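PDB 3P43: putative uncharacterized protein, which probably acts as a manganese-dependent 3'-phosphoesterase of the LigD family, trimming damaged 3' ends of DNA during repair. Local coordinates for residues Ile31-Gln35 and Leu81-Phe86. Residues are numbered along the deposited sequence; the frame is centred on the assembly and turned at random.
Sequences IFVVQ and LAYADF
Residues Ile31-Gln35 form an extended beta strand; across one of its faces Leu81-Asp85 form a short 3-10 segment, and Phe86 opens into an extended conformation. Hydrogen bonds from N of residue i+3 to O of residue i hold the turn: Ala84 N to Leu81 O (3.0 Å), Asp85 N to Ala82 O (3.2 Å) and Phe86 N to Tyr83 O (3.0 Å). The nearest CA atoms are those of Val33 and Ala84, 5.8 Å apart. Strand alternation turns Ile31, Val33 and Gln35 toward the turn, while Phe32 points away. Beta-branched Ile31 suits the extended backbone, and its p, t rotamer sets CD1 3.6 Å from Ala84 CB and 4.4 Å from Leu81 CD1. Val33, also beta-branched, brings CB to 4.2 Å from Ala84 CB, while its CG2 packs against the main-chain Ala84 O at 3.7 Å. The small methyl of Ala84 lets the turn settle this near the strand. Gln35 (chi1 m, chi2 t) ends the series with a polar link, NE2 donating to the main-chain Tyr83 O (2.8 Å) and, just after the 3-10 segment, Phe86 O (2.9 Å). Its OE1 accepts from Arg47, so both ends of the amide are used. Gln35 lies about 7 Å from the bound manganese, on the strand carrying the metal ligand His37; His43 and Asp45 also bind the metal, so the turn packs beside the metal site of this beta-barrel phosphoesterase. Strand 31-38 is flanked by antiparallel strands 42-50 and 98-114; the turn, linking strands 70-80 and 88-90, also touches Leu54 of strand 53-59, and Asp85 forms a salt bridge with Arg105 of strand 98-114.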
ATOM      1  N   ILE A  31      -1.530  -2.772 -11.573  1.00 17.92           N
ATOM      2  CA  ILE A  31      -2.290  -1.744 -10.880  1.00 19.23           C
ATOM      3  C   ILE A  31      -1.882  -1.586  -9.420  1.00 15.98           C
ATOM      4  O   ILE A  31      -1.287  -2.483  -8.827  1.00 16.10           O
ATOM      5  CB  ILE A  31      -3.810  -1.999 -10.963  1.00 20.83           C
ATOM      6  CG1 ILE A  31      -4.215  -3.163 -10.062  1.00 19.68           C
ATOM      7  CG2 ILE A  31      -4.247  -2.226 -12.410  1.00 22.88           C
ATOM      8  CD1 ILE A  31      -5.688  -3.469 -10.110  1.00 30.02           C
ATOM      9  N   PHE A  32      -2.198  -0.425  -8.856  1.00 16.63           N
ATOM     10  CA  PHE A  32      -2.013  -0.195  -7.438  1.00 13.56           C
ATOM     11  C   PHE A  32      -3.345   0.275  -6.890  1.00 17.49           C
ATOM     12  O   PHE A  32      -4.143   0.887  -7.610  1.00 14.75           O
ATOM     13  CB  PHE A  32      -0.890   0.830  -7.167  1.00 13.52           C
ATOM     14  CG  PHE A  32      -1.343   2.276  -7.177  1.00 13.59           C
ATOM     15  CD1 PHE A  32      -1.821   2.877  -6.023  1.00 15.78           C
ATOM     16  CD2 PHE A  32      -1.258   3.038  -8.332  1.00 12.98           C
ATOM     17  CE1 PHE A  32      -2.236   4.202  -6.027  1.00 13.66           C
ATOM     18  CE2 PHE A  32      -1.662   4.360  -8.344  1.00 15.05           C
ATOM     19  CZ  PHE A  32      -2.154   4.947  -7.192  1.00 14.79           C
ATOM     20  N   VAL A  33      -3.602  -0.042  -5.629  1.00 14.44           N
ATOM     21  CA  VAL A  33      -4.817   0.421  -4.975  1.00 14.99           C
ATOM     22  C   VAL A  33      -4.488   0.874  -3.561  1.00 15.09           C
ATOM     23  O   VAL A  33      -3.570   0.358  -2.920  1.00 11.45           O
ATOM     24  CB  VAL A  33      -5.915  -0.664  -4.938  1.00 17.52           C
ATOM     25  CG1 VAL A  33      -5.528  -1.776  -3.990  1.00 18.94           C
ATOM     26  CG2 VAL A  33      -7.262  -0.062  -4.533  1.00 17.60           C
ATOM     27  N   VAL A  34      -5.224   1.875  -3.101  1.00 16.12           N
ATOM     28  CA  VAL A  34      -5.153   2.300  -1.722  1.00 14.04           C
ATOM     29  C   VAL A  34      -6.564   2.213  -1.152  1.00 17.44           C
ATOM     30  O   VAL A  34      -7.481   2.887  -1.621  1.00 16.45           O
ATOM     31  CB  VAL A  34      -4.635   3.737  -1.597  1.00 14.55           C
ATOM     32  CG1 VAL A  34      -4.720   4.200  -0.147  1.00 18.74           C
ATOM     33  CG2 VAL A  34      -3.215   3.846  -2.120  1.00 12.02           C
ATOM     34  N   GLN A  35      -6.735   1.362  -0.152  1.00 14.77           N
ATOM     35  CA  GLN A  35      -8.018   1.227   0.518  1.00 15.33           C
ATOM     36  C   GLN A  35      -7.945   1.763   1.944  1.00 18.34           C
ATOM     37  O   GLN A  35      -7.114   1.328   2.745  1.00 21.12           O
ATOM     38  CB  GLN A  35      -8.471  -0.239   0.513  1.00 16.78           C
ATOM     39  CG  GLN A  35      -9.178  -0.667  -0.778  1.00 17.70           C
ATOM     40  CD  GLN A  35      -9.095  -2.161  -1.021  1.00 21.36           C
ATOM     41  OE1 GLN A  35      -8.143  -2.811  -0.596  1.00 22.33           O
ATOM     42  NE2 GLN A  35     -10.088  -2.712  -1.720  1.00 18.83           N
ATOM     43  N   LEU A  81      -6.117 -10.282  -6.582  1.00 18.16           N
ATOM     44  CA  LEU A  81      -6.180  -9.119  -7.450  1.00 19.77           C
ATOM     45  C   LEU A  81      -7.562  -8.465  -7.458  1.00 22.86           C
ATOM     46  O   LEU A  81      -7.679  -7.238  -7.495  1.00 22.72           O
ATOM     47  CB  LEU A  81      -5.766  -9.529  -8.864  1.00 27.26           C
ATOM     48  CG  LEU A  81      -5.129  -8.491  -9.784  1.00 30.90           C
ATOM     49  CD1 LEU A  81      -4.270  -7.521  -8.999  1.00 28.26           C
ATOM     50  CD2 LEU A  81      -4.305  -9.203 -10.847  1.00 33.15           C
ATOM     51  N   ALA A  82      -8.605  -9.287  -7.403  1.00 22.81           N
ATOM     52  CA  ALA A  82      -9.979  -8.792  -7.474  1.00 21.55           C
ATOM     53  C   ALA A  82     -10.338  -7.882  -6.299  1.00 26.55           C
ATOM     54  O   ALA A  82     -11.335  -7.157  -6.337  1.00 24.91           O
ATOM     55  CB  ALA A  82     -10.952  -9.952  -7.569  1.00 22.29           C
ATOM     56  N   TYR A  83      -9.517  -7.923  -5.256  1.00 24.01           N
ATOM     57  CA  TYR A  83      -9.744  -7.107  -4.076  1.00 20.32           C
ATOM     58  C   TYR A  83      -9.514  -5.627  -4.373  1.00 20.92           C
ATOM     59  O   TYR A  83      -9.996  -4.764  -3.645  1.00 18.87           O
ATOM     60  CB  TYR A  83      -8.844  -7.566  -2.931  1.00 23.13           C
ATOM     61  CG  TYR A  83      -9.414  -7.285  -1.560  1.00 21.30           C
ATOM     62  CD1 TYR A  83     -10.514  -7.987  -1.093  1.00 24.19           C
ATOM     63  CD2 TYR A  83      -8.849  -6.326  -0.733  1.00 20.56           C
ATOM     64  CE1 TYR A  83     -11.041  -7.736   0.160  1.00 25.52           C
ATOM     65  CE2 TYR A  83      -9.363  -6.072   0.519  1.00 22.94           C
ATOM     66  CZ  TYR A  83     -10.459  -6.781   0.962  1.00 26.10           C
ATOM     67  OH  TYR A  83     -10.980  -6.535   2.208  1.00 20.38           O
ATOM     68  N   ALA A  84      -8.782  -5.338  -5.446  1.00 21.50           N
ATOM     69  CA  ALA A  84      -8.535  -3.956  -5.853  1.00 23.09           C
ATOM     70  C   ALA A  84      -9.839  -3.236  -6.199  1.00 24.99           C
ATOM     71  O   ALA A  84      -9.888  -2.007  -6.278  1.00 26.10           O
ATOM     72  CB  ALA A  84      -7.577  -3.911  -7.029  1.00 23.07           C
ATOM     73  N   ASP A  85     -10.893  -4.013  -6.403  1.00 23.72           N
ATOM     74  CA  ASP A  85     -12.185  -3.469  -6.791  1.00 22.91           C
ATOM     75  C   ASP A  85     -13.155  -3.408  -5.617  1.00 21.94           C
ATOM     76  O   ASP A  85     -14.276  -2.932  -5.773  1.00 20.32           O
ATOM     77  CB  ASP A  85     -12.803  -4.331  -7.895  1.00 25.24           C
ATOM     78  CG  ASP A  85     -12.141  -4.124  -9.239  1.00 30.14           C
ATOM     79  OD1 ASP A  85     -11.609  -3.020  -9.485  1.00 33.21           O
ATOM     80  OD2 ASP A  85     -12.172  -5.064 -10.060  1.00 40.53           O
ATOM     81  N   PHE A  86     -12.744  -3.900  -4.450  1.00 17.93           N
ATOM     82  CA  PHE A  86     -13.696  -4.041  -3.360  1.00 17.73           C
ATOM     83  C   PHE A  86     -13.879  -2.816  -2.469  1.00 19.94           C
ATOM     84  O   PHE A  86     -12.917  -2.224  -1.984  1.00 17.66           O
ATOM     85  CB  PHE A  86     -13.429  -5.259  -2.479  1.00 16.31           C
ATOM     86  CG  PHE A  86     -14.444  -5.405  -1.393  1.00 16.78           C
ATOM     87  CD1 PHE A  86     -15.697  -5.940  -1.673  1.00 20.94           C
ATOM     88  CD2 PHE A  86     -14.193  -4.929  -0.123  1.00 16.00           C
ATOM     89  CE1 PHE A  86     -16.657  -6.044  -0.693  1.00 17.34           C
ATOM     90  CE2 PHE A  86     -15.150  -5.031   0.875  1.00 20.36           C
ATOM     91  CZ  PHE A  86     -16.385  -5.589   0.589  1.00 18.89           C
TER